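Local atomic coordinates of aminotransferase (Psychrobacter arcticus 273-4, PDB entry 3IF2), a protein that probably transfers amino groups between amino acids and keto acids, perhaps valine and pyruvate, using pyridoxal 5'-phosphate as cofactor. Residues S86-I89 with D90-G94; E435-R438 with E439-N443; T152-Y155 with I156-D160. All coordinates share one frame; numbering follows the deposited sequence.

Interaction 1. Residues S86-I89 with D90-G94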
loop_
_atom_site.group_PDB
_atom_site.type_symbol
_atom_site.label_atom_id
_atom_site.label_comp_id
_atom_site.label_asym_id
_atom_site.label_seq_id
_atom_site.Cartn_x
_atom_site.Cartn_y
_atom_site.Cartn_z
ATOM N N SER A 86 -4.758 -12.479 -9.965
ATOM C CA SER A 86 -5.291 -12.929 -11.280
ATOM C C SER A 86 -6.735 -13.453 -11.244
ATOM O O SER A 86 -7.552 -13.009 -12.051
ATOM C CB SER A 86 -4.432 -14.048 -11.872
ATOM O OG SER A 86 -3.084 -13.635 -11.973
ATOM N N ALA A 87 -7.025 -14.373 -10.316
ATOM C CA ALA A 87 -8.341 -15.009 -10.204
ATOM C C ALA A 87 -9.451 -13.978 -9.955
ATOM O O ALA A 87 -10.513 -14.034 -10.594
ATOM C CB ALA A 87 -8.349 -16.130 -9.107
ATOM N N PHE A 88 -9.177 -13.035 -9.056
ATOM C CA PHE A 88 -10.125 -11.943 -8.743
ATOM C C PHE A 88 -10.383 -11.028 -9.965
ATOM O O PHE A 88 -11.538 -10.682 -10.235
ATOM C CB PHE A 88 -9.640 -11.134 -7.521
ATOM C CG PHE A 88 -10.641 -10.125 -6.990
ATOM C CD1 PHE A 88 -11.978 -10.488 -6.730
ATOM C CD2 PHE A 88 -10.225 -8.846 -6.639
ATOM C CE1 PHE A 88 -12.879 -9.587 -6.188
ATOM C CE2 PHE A 88 -11.102 -7.933 -6.092
ATOM C CZ PHE A 88 -12.443 -8.287 -5.862
ATOM N N ILE A 89 -9.322 -10.669 -10.697
ATOM C CA ILE A 89 -9.468 -9.874 -11.922
ATOM C C ILE A 89 -10.328 -10.619 -12.966
ATOM O O ILE A 89 -11.214 -10.000 -13.552
ATOM C CB ILE A 89 -8.069 -9.427 -12.538
ATOM C CG1 ILE A 89 -7.430 -8.322 -11.669
ATOM C CG2 ILE A 89 -8.204 -8.961 -14.017
ATOM C CD1 ILE A 89 -5.977 -8.074 -11.992
ATOM N N ASP A 90 -10.068 -11.913 -13.190
ATOM C CA ASP A 90 -10.861 -12.715 -14.159
ATOM C C ASP A 90 -12.336 -12.770 -13.757
ATOM O O ASP A 90 -13.206 -12.616 -14.613
ATOM C CB ASP A 90 -10.334 -14.154 -14.335
ATOM C CG ASP A 90 -8.969 -14.226 -14.992
ATOM O OD1 ASP A 90 -8.627 -13.405 -15.882
ATOM O OD2 ASP A 90 -8.228 -15.157 -14.624
ATOM N N ALA A 91 -12.599 -12.970 -12.462
ATOM C CA ALA A 91 -13.969 -12.962 -11.920
ATOM C C ALA A 91 -14.662 -11.612 -12.194
ATOM O O ALA A 91 -15.804 -11.581 -12.670
ATOM C CB ALA A 91 -13.953 -13.254 -10.430
ATOM N N LEU A 92 -13.937 -10.525 -11.908
ATOM C CA LEU A 92 -14.403 -9.149 -12.156
ATOM C C LEU A 92 -14.687 -8.882 -13.644
ATOM O O LEU A 92 -15.712 -8.281 -13.970
ATOM C CB LEU A 92 -13.419 -8.108 -11.576
ATOM C CG LEU A 92 -13.351 -7.974 -10.041
ATOM C CD1 LEU A 92 -12.134 -7.153 -9.613
ATOM C CD2 LEU A 92 -14.662 -7.395 -9.467
ATOM N N VAL A 93 -13.806 -9.360 -14.527
ATOM C CA VAL A 93 -14.003 -9.268 -15.987
ATOM C C VAL A 93 -15.343 -9.901 -16.367
ATOM O O VAL A 93 -16.186 -9.252 -16.985
ATOM C CB VAL A 93 -12.848 -9.967 -16.783
ATOM C CG1 VAL A 93 -13.215 -10.168 -18.250
ATOM C CG2 VAL A 93 -11.528 -9.178 -16.642
ATOM N N GLY A 94 -15.527 -11.164 -15.975
ATOM C CA GLY A 94 -16.778 -11.890 -16.229
ATOM C C GLY A 94 -18.001 -11.158 -15.696
ATOM O O GLY A 94 -18.979 -10.947 -16.425
HETATM O O HOH W 1 -6.437 -12.142 -14.722
#
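Phe88 and Leu92, one helical turn apart, meet as ring and methyl group. CD1 of Leu92 lies over one face of the Phe88 ring, 3.9 Å from the ring centroid and only 15° off its normal, but somewhat nearer the rim than the middle. Both first torsions serve this CH-pi contact: the Phe88 ring swings to the side opposite its own nitrogen, next to the carbonyl carbon (chi1 -171°), while Leu92 CG lies beside its own nitrogen, which puts CD1 over the ring one turn back. The next pair round the helix, Ile89 and Val93, touches more loosely, CG2 of Ile89 being 4.2 Å from CG2 of Val93. Beneath the side chains runs the regular i to i+4 ladder, with Leu92 N bonded to Phe88 O at 2.9 Å and Val93 N to Ile89 O at 2.8 Å.

A different partnership occupies the exposed flank. The carboxylate of Asp90 folds back toward Ser86 O, and since a carbonyl and a carboxylate are both acceptors, a water mediates between them, donating to Ser86 O at 3.0 Å and to Asp90 OD1 at 2.8 Å. Ser86 O is therefore gripped twice, by this water and by Asp90 N in a nearly straight bond (3.0 Å, 166°). In the first turn of the helix, Phe88 N donates to the side chain of Asp85.

The first turns of helix 86-100 thus have a buried and an exposed side. Phe88 is wedged among helix 311-321 and strands 109-112 and 285-288, where it lies on Leu111 and Ile286, among other neighbours; Leu92 lies on Ile109 and also on Ile286. Across these two turns the chemistry differs by side: dispersion and CH-pi contact where the helix is buried, a water-bridged carbonyl where it is exposed.

Interaction 2. Residues E435-R438 with E439-N443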
loop_
_atom_site.group_PDB
_atom_site.type_symbol
_atom_site.label_atom_id
_atom_site.label_comp_id
_atom_site.label_asym_id
_atom_site.label_seq_id
_atom_site.Cartn_x
_atom_site.Cartn_y
_atom_site.Cartn_z
ATOM N N GLU A 435 -29.133 20.591 21.387
ATOM C CA GLU A 435 -29.035 21.502 22.534
ATOM C C GLU A 435 -28.042 22.625 22.257
ATOM O O GLU A 435 -28.407 23.797 22.353
ATOM C CB GLU A 435 -28.694 20.745 23.831
ATOM C CG GLU A 435 -29.898 19.946 24.390
ATOM C CD GLU A 435 -29.533 18.928 25.471
ATOM O OE1 GLU A 435 -28.471 18.268 25.355
ATOM O OE2 GLU A 435 -30.335 18.755 26.420
ATOM N N VAL A 436 -26.829 22.258 21.838
ATOM C CA VAL A 436 -25.772 23.242 21.554
ATOM C C VAL A 436 -26.184 24.257 20.468
ATOM O O VAL A 436 -26.050 25.474 20.689
ATOM C CB VAL A 436 -24.416 22.558 21.223
ATOM C CG1 VAL A 436 -23.372 23.575 20.753
ATOM C CG2 VAL A 436 -23.908 21.786 22.446
ATOM N N VAL A 437 -26.737 23.752 19.357
ATOM C CA VAL A 437 -27.144 24.591 18.215
ATOM C C VAL A 437 -28.351 25.481 18.515
ATOM O O VAL A 437 -28.362 26.650 18.131
ATOM C CB VAL A 437 -27.380 23.750 16.925
ATOM C CG1 VAL A 437 -28.022 24.588 15.818
ATOM C CG2 VAL A 437 -26.061 23.128 16.439
ATOM N N ARG A 438 -29.369 24.935 19.182
ATOM C CA ARG A 438 -30.536 25.739 19.562
ATOM C C ARG A 438 -30.115 26.890 20.473
ATOM O O ARG A 438 -30.533 28.022 20.258
ATOM C CB ARG A 438 -31.615 24.905 20.255
ATOM C CG ARG A 438 -32.457 24.011 19.329
ATOM C CD ARG A 438 -33.763 23.563 20.039
ATOM N NE ARG A 438 -33.515 22.995 21.367
ATOM C CZ ARG A 438 -33.141 21.739 21.639
ATOM N NH1 ARG A 438 -32.951 20.827 20.676
ATOM N NH2 ARG A 438 -32.937 21.394 22.915
ATOM N N GLU A 439 -29.263 26.587 21.455
ATOM C CA GLU A 439 -28.737 27.571 22.421
ATOM C C GLU A 439 -27.998 28.717 21.693
ATOM O O GLU A 439 -28.132 29.883 22.091
ATOM C CB GLU A 439 -27.850 26.848 23.465
ATOM C CG GLU A 439 -27.434 27.624 24.715
ATOM C CD GLU A 439 -26.324 28.645 24.501
ATOM O OE1 GLU A 439 -25.508 28.514 23.556
ATOM O OE2 GLU A 439 -26.250 29.592 25.305
ATOM N N LEU A 440 -27.237 28.376 20.642
ATOM C CA LEU A 440 -26.522 29.356 19.799
ATOM C C LEU A 440 -27.490 30.261 19.035
ATOM O O LEU A 440 -27.327 31.488 19.058
ATOM C CB LEU A 440 -25.549 28.678 18.804
ATOM C CG LEU A 440 -24.145 28.214 19.253
ATOM C CD1 LEU A 440 -24.041 27.806 20.742
ATOM C CD2 LEU A 440 -23.641 27.082 18.309
ATOM N N TYR A 441 -28.475 29.669 18.361
ATOM C CA TYR A 441 -29.486 30.458 17.624
ATOM C C TYR A 441 -30.362 31.339 18.528
ATOM O O TYR A 441 -30.761 32.431 18.125
ATOM C CB TYR A 441 -30.397 29.580 16.755
ATOM C CG TYR A 441 -29.823 29.165 15.411
ATOM C CD1 TYR A 441 -29.749 30.081 14.355
ATOM C CD2 TYR A 441 -29.409 27.846 15.168
ATOM C CE1 TYR A 441 -29.248 29.706 13.100
ATOM C CE2 TYR A 441 -28.909 27.460 13.910
ATOM C CZ TYR A 441 -28.836 28.398 12.888
ATOM O OH TYR A 441 -28.366 28.034 11.673
ATOM N N ASP A 442 -30.645 30.866 19.740
ATOM C CA ASP A 442 -31.489 31.598 20.703
ATOM C C ASP A 442 -30.879 32.878 21.288
ATOM O O ASP A 442 -31.611 33.634 21.895
ATOM C CB ASP A 442 -31.964 30.659 21.839
ATOM C CG ASP A 442 -32.988 29.600 21.371
ATOM O OD1 ASP A 442 -33.616 29.762 20.292
ATOM O OD2 ASP A 442 -33.179 28.595 22.112
ATOM N N ASN A 443 -29.569 33.112 21.118
ATOM C CA ASN A 443 -28.869 34.327 21.616
ATOM C C ASN A 443 -28.168 35.075 20.450
ATOM O O ASN A 443 -27.127 34.627 19.973
ATOM C CB ASN A 443 -27.837 33.942 22.701
ATOM C CG ASN A 443 -28.344 32.850 23.653
ATOM O OD1 ASN A 443 -29.509 32.841 24.063
ATOM N ND2 ASN A 443 -27.460 31.924 24.002
#
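Val437 and Tyr441 are brought together by complementary first torsions: CG1 of Val437 stands opposite the backbone nitrogen (chi1 170°), whereas the Tyr441 ring is turned back beside its own nitrogen (chi1 -81°). The two side chains consequently run alongside each other and point the same way, with CG1 of Val437 in the plane of the ring at its edge, 3.6 Å from Tyr441 CE2. One residue earlier in each turn, Leu440 curls back over Val436, its CD2 4.3 Å from Val436 CG1.

These pairs form the inward side of the last turns of helix 423-441, which packs on helix 379-388 and strand 367-372. The strand belongs to a mixed sheet built largely from the C-terminal part of the chain, consistent with the small domain of fold type I aminotransferases. Val436 and Val437 both rest on Leu382, while Val437 and Tyr441 share Phe372, and the phenol hydroxyl is anchored to Lys373 O. Truncating Leu440 to an alanine here would probably open a gap beside Val436 and take an apolar neighbour from Ile377.

On the flank that faces residues 351-355, Asp442 N bonds to Arg438 O at 2.9 Å. The Asp442 carboxylate also bends toward that carbonyl, OD2 lying 3.3 Å from Arg438 O, but two acceptors cannot bond, and Asp442 OD1 turns instead to the hydroxyl of Tyr355. Nor do the charges meet: Arg438 NE is 5.7 Å from Asp442 OD2, and the guanidinium, one face over Glu435 CA, reaches away to Ala351 O. Farther along the chain, Asn443 ND2 makes a weak bond, 2.9 Å long, to Glu439 OE2.

Interaction 3. Residues T152-Y155 with I156-D160; sequences TPEY and IGYSD. With PLP (pyridoxal-5'-phosphate), chain C.
Tyr155 holds its ring between Gly157 and the cofactor. Pyridoxal 5'-phosphate approaches one face, C3 lying 3.6 Å above the plane toward the rim, and the phenol oxygen comes nearest, with Tyr155 OH 3.1 Å from PLP C4A. Against the opposite face lie the backbone N and CA of Gly157, the latter in a CH-pi contact 3.7 Å from the centroid; a beta carbon there would clash with Tyr155 CE2.

Tyr158 makes the next layer. Its ring receives the edge of Tyr155 in a T-shaped pair, centroids 5.3 Å apart and planes at 89°, and Tyr155 CB sits over its centre. A turn fixes this: Tyr158 N donates to Tyr155 O at 3.2 Å, from well above the carbonyl plane. Beside the Tyr158 ring, Glu154 OE1, 3.4 Å from Tyr158 CE2, uses its anti lone pair to accept Tyr155 N at 2.9 Å, and is itself held by Ser213 OG.

Farther out, Tyr158 OH bonds to Asp245 OD2, which also bonds to the cofactor, while Gln116 takes Gly157 O and, weakly, Tyr155 OH. Leu306 of the second subunit packs on Tyr155, and Tyr79 of that subunit bonds to the cofactor. Such a pocket, with an aromatic ring over the cofactor and contributions from both chains, is typical of the fold type I aminotransferases.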
loop_
_atom_site.group_PDB
_atom_site.type_symbol
_atom_site.label_atom_id
_atom_site.label_comp_id
_atom_site.label_asym_id
_atom_site.label_seq_id
_atom_site.Cartn_x
_atom_site.Cartn_y
_atom_site.Cartn_z
ATOM N N THR A 152 -17.855 20.738 -5.567
ATOM C CA THR A 152 -17.450 20.563 -4.176
ATOM C C THR A 152 -18.719 20.894 -3.358
ATOM O O THR A 152 -19.610 21.566 -3.875
ATOM C CB THR A 152 -16.254 21.455 -3.809
ATOM O OG1 THR A 152 -16.549 22.814 -4.145
ATOM C CG2 THR A 152 -15.023 21.025 -4.574
ATOM N N PRO A 153 -18.826 20.430 -2.099
ATOM C CA PRO A 153 -17.885 19.631 -1.330
ATOM C C PRO A 153 -17.550 18.261 -1.936
ATOM O O PRO A 153 -18.355 17.673 -2.674
ATOM C CB PRO A 153 -18.555 19.459 0.030
ATOM C CG PRO A 153 -19.760 20.293 0.017
ATOM C CD PRO A 153 -19.995 20.846 -1.311
ATOM N N GLU A 154 -16.328 17.821 -1.679
ATOM C CA GLU A 154 -15.827 16.531 -2.134
ATOM C C GLU A 154 -15.017 15.862 -1.047
ATOM O O GLU A 154 -14.772 16.458 -0.006
ATOM C CB GLU A 154 -15.026 16.681 -3.443
ATOM C CG GLU A 154 -15.824 16.315 -4.699
ATOM C CD GLU A 154 -16.096 14.811 -4.845
ATOM O OE1 GLU A 154 -15.735 14.032 -3.927
ATOM O OE2 GLU A 154 -16.696 14.424 -5.883
ATOM N N TYR A 155 -14.605 14.632 -1.319
ATOM C CA TYR A 155 -13.907 13.791 -0.356
ATOM C C TYR A 155 -12.657 14.410 0.260
ATOM O O TYR A 155 -11.731 14.794 -0.459
ATOM C CB TYR A 155 -13.579 12.446 -1.009
ATOM C CG TYR A 155 -12.863 11.441 -0.133
ATOM C CD1 TYR A 155 -13.295 11.166 1.173
ATOM C CD2 TYR A 155 -11.779 10.708 -0.643
ATOM C CE1 TYR A 155 -12.609 10.220 1.964
ATOM C CE2 TYR A 155 -11.113 9.757 0.111
ATOM C CZ TYR A 155 -11.525 9.507 1.404
ATOM O OH TYR A 155 -10.818 8.577 2.105
ATOM N N ILE A 156 -12.665 14.508 1.591
ATOM C CA ILE A 156 -11.543 15.042 2.382
ATOM C C ILE A 156 -10.198 14.351 2.060
ATOM O O ILE A 156 -9.150 15.004 2.064
ATOM C CB ILE A 156 -11.870 14.997 3.929
ATOM C CG1 ILE A 156 -10.843 15.756 4.781
ATOM C CG2 ILE A 156 -12.008 13.581 4.415
ATOM C CD1 ILE A 156 -11.249 15.895 6.253
ATOM N N GLY A 157 -10.247 13.052 1.780
ATOM C CA GLY A 157 -9.055 12.239 1.461
ATOM C C GLY A 157 -8.314 12.485 0.152
ATOM O O GLY A 157 -7.193 11.977 -0.019
ATOM N N TYR A 158 -8.944 13.192 -0.781
ATOM C CA TYR A 158 -8.274 13.611 -2.001
ATOM C C TYR A 158 -7.232 14.694 -1.725
ATOM O O TYR A 158 -6.196 14.692 -2.369
ATOM C CB TYR A 158 -9.246 14.199 -3.044
ATOM C CG TYR A 158 -10.346 13.294 -3.573
ATOM C CD1 TYR A 158 -10.181 11.902 -3.715
ATOM C CD2 TYR A 158 -11.523 13.853 -4.056
ATOM C CE1 TYR A 158 -11.219 11.092 -4.230
ATOM C CE2 TYR A 158 -12.542 13.066 -4.586
ATOM C CZ TYR A 158 -12.403 11.695 -4.659
ATOM O OH TYR A 158 -13.452 10.965 -5.182
ATOM N N SER A 159 -7.523 15.592 -0.774
ATOM C CA SER A 159 -6.717 16.800 -0.438
ATOM C C SER A 159 -5.205 16.815 -0.591
ATOM O O SER A 159 -4.658 17.692 -1.253
ATOM C CB SER A 159 -6.971 17.231 1.015
ATOM O OG SER A 159 -8.305 17.609 1.210
ATOM N N ASP A 160 -4.542 15.851 0.036
ATOM C CA ASP A 160 -3.077 15.897 0.193
ATOM C C ASP A 160 -2.256 14.825 -0.518
ATOM O O ASP A 160 -1.075 14.671 -0.204
ATOM C CB ASP A 160 -2.785 15.867 1.715
ATOM C CG ASP A 160 -3.426 17.052 2.497
ATOM O OD1 ASP A 160 -3.704 18.139 1.931
ATOM O OD2 ASP A 160 -3.617 16.893 3.722
HETATM N N1 PLP C . -13.904 7.210 -1.805
HETATM C C2 PLP C . -14.777 7.801 -0.916
HETATM C C2A PLP C . -15.857 8.669 -1.478
HETATM C C3 PLP C . -14.638 7.560 0.470
HETATM O O3 PLP C . -15.485 8.123 1.387
HETATM C C4 PLP C . -13.588 6.736 0.940
HETATM C C4A PLP C . -13.321 6.736 2.440
HETATM O O4A PLP C . -13.166 5.684 3.072
HETATM C C5 PLP C . -12.693 6.139 -0.009
HETATM C C6 PLP C . -12.887 6.401 -1.378
HETATM C C5A PLP C . -11.492 5.261 0.394
HETATM O O4P PLP C . -11.809 3.893 0.543
HETATM P P PLP C . -10.652 2.785 0.644
HETATM O O1P PLP C . -9.202 3.194 0.548
HETATM O O2P PLP C . -10.986 1.912 -0.518
HETATM O O3P PLP C . -10.866 2.128 1.949
#

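How the interactions relate
Interactions 1 and 2 exemplify the same kind of element, a regular helix with i to i+4 contacts, in distant parts of the molecule: their centres are 54 Å apart on opposite sides of the chain's middle. The first is half sunk into the domain, whereas 435-443 is a surface contact near the C-terminus. Interaction 3, buried near the centre of the chain, has no regular helix; a tight turn and crossed tyrosines replace the ladder. Its centre is about 30 Å from each of the others, and none of the three touches another. Chemistry follows place: apolar packing with a water or charged fringe on the helices, aromatic contact and relayed hydrogen bonds beside the cofactor.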